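Local coordinates for putative lipoprotein (Clostridium difficile, PDB 4EXR), which is of unknown function but carries two PepSY (peptidase propeptide and YPEB) domains and is probably exported and lipid-attached to the cell membrane, at residues A119-E133 / K146-V160. Numbering follows the deposited sequence.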
loop_
_atom_site.group_PDB
_atom_site.type_symbol
_atom_site.label_atom_id
_atom_site.label_comp_id
_atom_site.label_asym_id
_atom_site.label_seq_id
_atom_site.Cartn_x
_atom_site.Cartn_y
_atom_site.Cartn_z
ATOM N N ALA A 119 6.864 28.464 -7.664
ATOM C CA ALA A 119 6.051 28.545 -6.452
ATOM C C ALA A 119 6.906 28.676 -5.188
ATOM O O ALA A 119 6.578 29.454 -4.290
ATOM C CB ALA A 119 5.114 27.336 -6.342
HETATM N N MSE A 120 7.987 27.901 -5.117
HETATM C CA MSE A 120 8.896 27.947 -3.973
HETATM C C MSE A 120 9.555 29.325 -3.808
HETATM O O MSE A 120 9.714 29.821 -2.686
HETATM C CB MSE A 120 9.982 26.877 -4.099
HETATM C CG MSE A 120 9.493 25.438 -3.945
HETATM SE SE MSE A 120 10.996 24.151 -3.942
HETATM C CE MSE A 120 11.146 23.731 -5.838
ATOM N N GLU A 121 9.930 29.947 -4.924
ATOM C CA GLU A 121 10.495 31.305 -4.880
ATOM C C GLU A 121 9.496 32.325 -4.337
ATOM O O GLU A 121 9.852 33.184 -3.538
ATOM C CB GLU A 121 10.989 31.731 -6.261
ATOM C CG GLU A 121 12.235 30.992 -6.723
ATOM C CD GLU A 121 12.525 31.200 -8.196
ATOM O OE1 GLU A 121 11.732 31.893 -8.879
ATOM O OE2 GLU A 121 13.545 30.658 -8.672
ATOM N N ILE A 122 8.243 32.227 -4.765
ATOM C CA ILE A 122 7.193 33.094 -4.242
ATOM C C ILE A 122 6.995 32.890 -2.736
ATOM O O ILE A 122 6.885 33.852 -1.969
ATOM C CB ILE A 122 5.854 32.870 -4.991
ATOM C CG1 ILE A 122 5.935 33.480 -6.393
ATOM C CG2 ILE A 122 4.689 33.474 -4.209
ATOM C CD1 ILE A 122 4.787 33.102 -7.310
ATOM N N ALA A 123 6.961 31.631 -2.313
ATOM C CA ALA A 123 6.772 31.309 -0.898
ATOM C C ALA A 123 7.935 31.811 -0.042
ATOM O O ALA A 123 7.744 32.282 1.082
ATOM C CB ALA A 123 6.589 29.804 -0.716
ATOM N N LEU A 124 9.142 31.701 -0.576
ATOM C CA LEU A 124 10.331 32.116 0.164
ATOM C C LEU A 124 10.416 33.631 0.359
ATOM O O LEU A 124 11.044 34.099 1.307
ATOM C CB LEU A 124 11.589 31.591 -0.511
ATOM C CG LEU A 124 11.904 30.139 -0.175
ATOM C CD1 LEU A 124 12.983 29.615 -1.098
ATOM C CD2 LEU A 124 12.325 30.008 1.285
ATOM N N LYS A 125 9.787 34.389 -0.538
ATOM C CA LYS A 125 9.733 35.841 -0.409
ATOM C C LYS A 125 8.689 36.251 0.617
ATOM O O LYS A 125 8.705 37.372 1.122
ATOM C CB LYS A 125 9.428 36.499 -1.758
ATOM C CG LYS A 125 10.467 36.222 -2.829
ATOM C CD LYS A 125 10.811 37.479 -3.604
ATOM C CE LYS A 125 9.622 38.029 -4.357
ATOM N NZ LYS A 125 9.970 39.329 -5.002
ATOM N N GLU A 126 7.770 35.341 0.914
ATOM C CA GLU A 126 6.749 35.584 1.926
ATOM C C GLU A 126 7.270 35.182 3.304
ATOM O O GLU A 126 6.885 35.755 4.329
ATOM C CB GLU A 126 5.478 34.794 1.603
ATOM C CG GLU A 126 4.314 35.098 2.522
ATOM C CD GLU A 126 3.789 36.516 2.344
ATOM O OE1 GLU A 126 3.966 37.085 1.240
ATOM O OE2 GLU A 126 3.202 37.058 3.307
ATOM N N GLN A 127 8.155 34.193 3.312
ATOM C CA GLN A 127 8.632 33.594 4.547
ATOM C C GLN A 127 9.962 32.916 4.279
ATOM O O GLN A 127 9.995 31.834 3.691
ATOM C CB GLN A 127 7.618 32.562 5.046
ATOM C CG GLN A 127 8.070 31.777 6.269
ATOM C CD GLN A 127 8.401 32.678 7.445
ATOM O OE1 GLN A 127 7.544 33.414 7.939
ATOM N NE2 GLN A 127 9.656 32.634 7.894
ATOM N N ASN A 128 11.063 33.551 4.683
ATOM C CA ASN A 128 12.368 32.939 4.447
ATOM C C ASN A 128 12.554 31.660 5.262
ATOM O O ASN A 128 11.781 31.363 6.175
ATOM C CB ASN A 128 13.523 33.918 4.694
ATOM C CG ASN A 128 14.801 33.503 3.974
ATOM O OD1 ASN A 128 14.761 32.745 3.001
ATOM N ND2 ASN A 128 15.939 33.992 4.448
ATOM N N GLY A 129 13.566 30.888 4.894
ATOM C CA GLY A 129 13.845 29.637 5.566
ATOM C C GLY A 129 14.280 28.606 4.558
ATOM O O GLY A 129 14.772 28.951 3.486
ATOM N N ILE A 130 14.084 27.339 4.908
ATOM C CA ILE A 130 14.460 26.213 4.067
ATOM C C ILE A 130 13.216 25.434 3.628
ATOM O O ILE A 130 12.404 25.035 4.466
ATOM C CB ILE A 130 15.375 25.246 4.839
ATOM C CG1 ILE A 130 16.626 25.972 5.350
ATOM C CG2 ILE A 130 15.745 24.055 3.978
ATOM C CD1 ILE A 130 17.447 26.630 4.263
ATOM N N VAL A 131 13.079 25.212 2.320
ATOM C CA VAL A 131 11.956 24.453 1.771
ATOM C C VAL A 131 12.200 22.957 1.936
ATOM O O VAL A 131 13.175 22.424 1.415
ATOM C CB VAL A 131 11.724 24.765 0.278
ATOM C CG1 VAL A 131 10.583 23.909 -0.279
ATOM C CG2 VAL A 131 11.423 26.253 0.064
ATOM N N LYS A 132 11.308 22.287 2.660
ATOM C CA LYS A 132 11.459 20.868 2.964
ATOM C C LYS A 132 10.591 19.979 2.081
ATOM O O LYS A 132 10.951 18.840 1.804
ATOM C CB LYS A 132 11.076 20.595 4.420
ATOM C CG LYS A 132 11.929 21.322 5.444
ATOM C CD LYS A 132 13.336 20.757 5.498
ATOM C CE LYS A 132 14.165 21.466 6.559
ATOM N NZ LYS A 132 15.493 20.823 6.732
ATOM N N GLU A 133 9.434 20.500 1.678
ATOM C CA GLU A 133 8.475 19.731 0.895
ATOM C C GLU A 133 7.599 20.677 0.097
ATOM O O GLU A 133 7.434 21.843 0.457
ATOM C CB GLU A 133 7.593 18.866 1.814
ATOM C CG GLU A 133 6.641 17.922 1.068
ATOM C CD GLU A 133 5.419 17.528 1.877
ATOM O OE1 GLU A 133 5.568 17.285 3.091
ATOM O OE2 GLU A 133 4.309 17.469 1.299
ATOM N N LYS A 146 1.395 24.009 -2.006
ATOM C CA LYS A 146 1.557 24.194 -0.576
ATOM C C LYS A 146 3.036 23.954 -0.295
ATOM O O LYS A 146 3.523 22.837 -0.450
ATOM C CB LYS A 146 0.713 23.178 0.175
ATOM C CG LYS A 146 0.807 23.258 1.696
ATOM C CD LYS A 146 0.039 22.088 2.287
ATOM C CE LYS A 146 -0.133 22.200 3.782
ATOM N NZ LYS A 146 -0.980 21.083 4.298
ATOM N N ILE A 147 3.749 25.011 0.076
ATOM C CA ILE A 147 5.193 24.931 0.290
ATOM C C ILE A 147 5.500 24.870 1.780
ATOM O O ILE A 147 5.080 25.739 2.546
ATOM C CB ILE A 147 5.928 26.149 -0.336
ATOM C CG1 ILE A 147 5.458 26.385 -1.784
ATOM C CG2 ILE A 147 7.450 25.982 -0.224
ATOM C CD1 ILE A 147 5.690 25.219 -2.718
ATOM N N ARG A 148 6.229 23.837 2.192
ATOM C CA ARG A 148 6.615 23.692 3.588
ATOM C C ARG A 148 8.009 24.301 3.804
ATOM O O ARG A 148 8.971 23.897 3.157
ATOM C CB ARG A 148 6.603 22.216 3.998
ATOM C CG ARG A 148 7.348 21.923 5.292
ATOM C CD ARG A 148 6.653 22.551 6.485
ATOM N NE ARG A 148 5.312 22.003 6.672
ATOM C CZ ARG A 148 4.946 21.235 7.695
ATOM N NH1 ARG A 148 5.819 20.925 8.649
ATOM N NH2 ARG A 148 3.697 20.788 7.768
ATOM N N ILE A 149 8.095 25.286 4.693
ATOM C CA ILE A 149 9.338 26.024 4.936
ATOM C C ILE A 149 9.646 26.027 6.427
ATOM O O ILE A 149 8.803 26.418 7.231
ATOM C CB ILE A 149 9.244 27.497 4.419
ATOM C CG1 ILE A 149 9.099 27.525 2.896
ATOM C CG2 ILE A 149 10.470 28.334 4.857
ATOM C CD1 ILE A 149 8.693 28.870 2.329
ATOM N N ASP A 150 10.850 25.580 6.787
ATOM C CA ASP A 150 11.312 25.590 8.175
ATOM C C ASP A 150 12.224 26.789 8.420
ATOM O O ASP A 150 13.114 27.063 7.620
ATOM C CB ASP A 150 12.088 24.309 8.515
ATOM C CG ASP A 150 11.216 23.066 8.501
ATOM O OD1 ASP A 150 9.986 23.196 8.317
ATOM O OD2 ASP A 150 11.765 21.958 8.689
ATOM N N LYS A 151 12.003 27.484 9.532
ATOM C CA LYS A 151 12.825 28.629 9.928
ATOM C C LYS A 151 12.919 28.660 11.457
ATOM O O LYS A 151 11.903 28.815 12.144
ATOM C CB LYS A 151 12.213 29.937 9.390
ATOM C CG LYS A 151 12.856 31.233 9.911
ATOM C CD LYS A 151 14.148 31.567 9.177
ATOM C CE LYS A 151 14.647 32.975 9.506
ATOM N NZ LYS A 151 13.652 34.050 9.208
ATOM N N ASP A 152 14.135 28.505 11.977
ATOM C CA ASP A 152 14.378 28.418 13.421
ATOM C C ASP A 152 13.604 27.232 13.997
ATOM O O ASP A 152 13.728 26.105 13.509
ATOM C CB ASP A 152 14.012 29.733 14.129
ATOM C CG ASP A 152 14.608 29.843 15.535
ATOM O OD1 ASP A 152 15.565 29.094 15.853
ATOM O OD2 ASP A 152 14.117 30.689 16.317
ATOM N N LYS A 153 12.788 27.484 15.013
ATOM C CA LYS A 153 12.045 26.405 15.656
ATOM C C LYS A 153 10.762 26.035 14.901
ATOM O O LYS A 153 10.210 24.952 15.103
ATOM C CB LYS A 153 11.720 26.778 17.107
ATOM N N ASN A 154 10.310 26.920 14.017
ATOM C CA ASN A 154 8.961 26.833 13.459
ATOM C C ASN A 154 8.840 26.304 12.027
ATOM O O ASN A 154 9.734 26.498 11.198
ATOM C CB ASN A 154 8.279 28.199 13.560
ATOM C CG ASN A 154 8.250 28.728 14.979
ATOM O OD1 ASN A 154 7.759 28.064 15.892
ATOM N ND2 ASN A 154 8.792 29.926 15.174
ATOM N N GLU A 155 7.714 25.644 11.756
ATOM C CA GLU A 155 7.380 25.149 10.422
ATOM C C GLU A 155 6.214 25.953 9.851
ATOM O O GLU A 155 5.238 26.224 10.550
ATOM C CB GLU A 155 7.010 23.667 10.479
ATOM N N TYR A 156 6.324 26.336 8.583
ATOM C CA TYR A 156 5.318 27.167 7.934
ATOM C C TYR A 156 4.832 26.490 6.669
ATOM O O TYR A 156 5.630 25.944 5.902
ATOM C CB TYR A 156 5.894 28.546 7.577
ATOM C CG TYR A 156 6.326 29.371 8.769
ATOM C CD1 TYR A 156 7.619 29.284 9.266
ATOM C CD2 TYR A 156 5.440 30.242 9.396
ATOM C CE1 TYR A 156 8.019 30.032 10.357
ATOM C CE2 TYR A 156 5.833 30.998 10.491
ATOM C CZ TYR A 156 7.125 30.887 10.968
ATOM O OH TYR A 156 7.528 31.629 12.057
ATOM N N ASP A 157 3.520 26.512 6.462
ATOM C CA ASP A 157 2.939 26.098 5.196
ATOM C C ASP A 157 2.459 27.346 4.463
ATOM O O ASP A 157 1.664 28.129 4.996
ATOM C CB ASP A 157 1.782 25.121 5.415
ATOM C CG ASP A 157 2.256 23.730 5.826
ATOM O OD1 ASP A 157 3.344 23.306 5.381
ATOM O OD2 ASP A 157 1.533 23.056 6.590
ATOM N N ILE A 158 2.976 27.546 3.258
ATOM C CA ILE A 158 2.596 28.682 2.441
ATOM C C ILE A 158 1.816 28.144 1.250
ATOM O O ILE A 158 2.322 27.296 0.514
ATOM C CB ILE A 158 3.835 29.421 1.881
ATOM C CG1 ILE A 158 4.891 29.656 2.970
ATOM C CG2 ILE A 158 3.414 30.728 1.189
ATOM C CD1 ILE A 158 4.479 30.638 4.031
ATOM N N LYS A 159 0.599 28.634 1.052
ATOM C CA LYS A 159 -0.191 28.222 -0.098
ATOM C C LYS A 159 -0.130 29.282 -1.185
ATOM O O LYS A 159 -0.395 30.462 -0.931
ATOM C CB LYS A 159 -1.631 27.914 0.319
ATOM C CG LYS A 159 -1.687 26.806 1.362
ATOM C CD LYS A 159 -3.097 26.434 1.779
ATOM C CE LYS A 159 -3.052 25.246 2.739
ATOM N NZ LYS A 159 -4.395 24.874 3.247
ATOM N N VAL A 160 0.260 28.855 -2.384
ATOM C CA VAL A 160 0.421 29.749 -3.524
ATOM C C VAL A 160 -0.507 29.312 -4.663
ATOM O O VAL A 160 -0.457 28.156 -5.078
ATOM C CB VAL A 160 1.881 29.707 -4.036
ATOM C CG1 VAL A 160 2.057 30.590 -5.263
ATOM C CG2 VAL A 160 2.873 30.088 -2.924
HETATM O O HOH W 1 15.783 35.312 6.959
HETATM O O HOH W 2 3.553 20.670 1.188
#
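Ala123 illustrates how a small residue lets a helix settle on a sheet: its CB sits among Ile147, Ile149 and Ile158, 3.7 Å from Ile147 CB and 3.8 Å from Ile158 CB. Ile149 CD1 reaches under the backbone, 3.5 Å from Gln127 O and 3.8 Å from Ala123 O, while CG2, the branch anti to the backbone N, turns to Gly129 CA. Val131 adds CG1 against Ile147 CG2. This is the helix-over-antiparallel-sheet packing of a PepSY domain: helix 119-126 crosses strand 146-151 at -51°, and strand 130-133 pairs with that strand through reciprocal Ile130-Asp150 backbone bonds and Lys132 N to Arg148 O. In the link 127-129, Gly129 has phi 142°, a value suited to a residue without CB. Toward the hairpin end the Gln127 amide lies flat over the Tyr156 ring, planes 2° apart, OE1 above its centre; NE2 donates to a lone pair of Asn128 O (3.0 Å), fixing the amide's rotation. Beyond, at the solvent side, Asn128 ND2 and, weakly, Lys151 NZ share a water. The sheet's other face is more polar and partly exposed: Lys132 CE crosses Asp150 OD2 at 3.2 Å, but NZ forms a salt bridge with Glu23, and Arg148 NE one with Asp157 OD1 (2.7 Å) on the next strand.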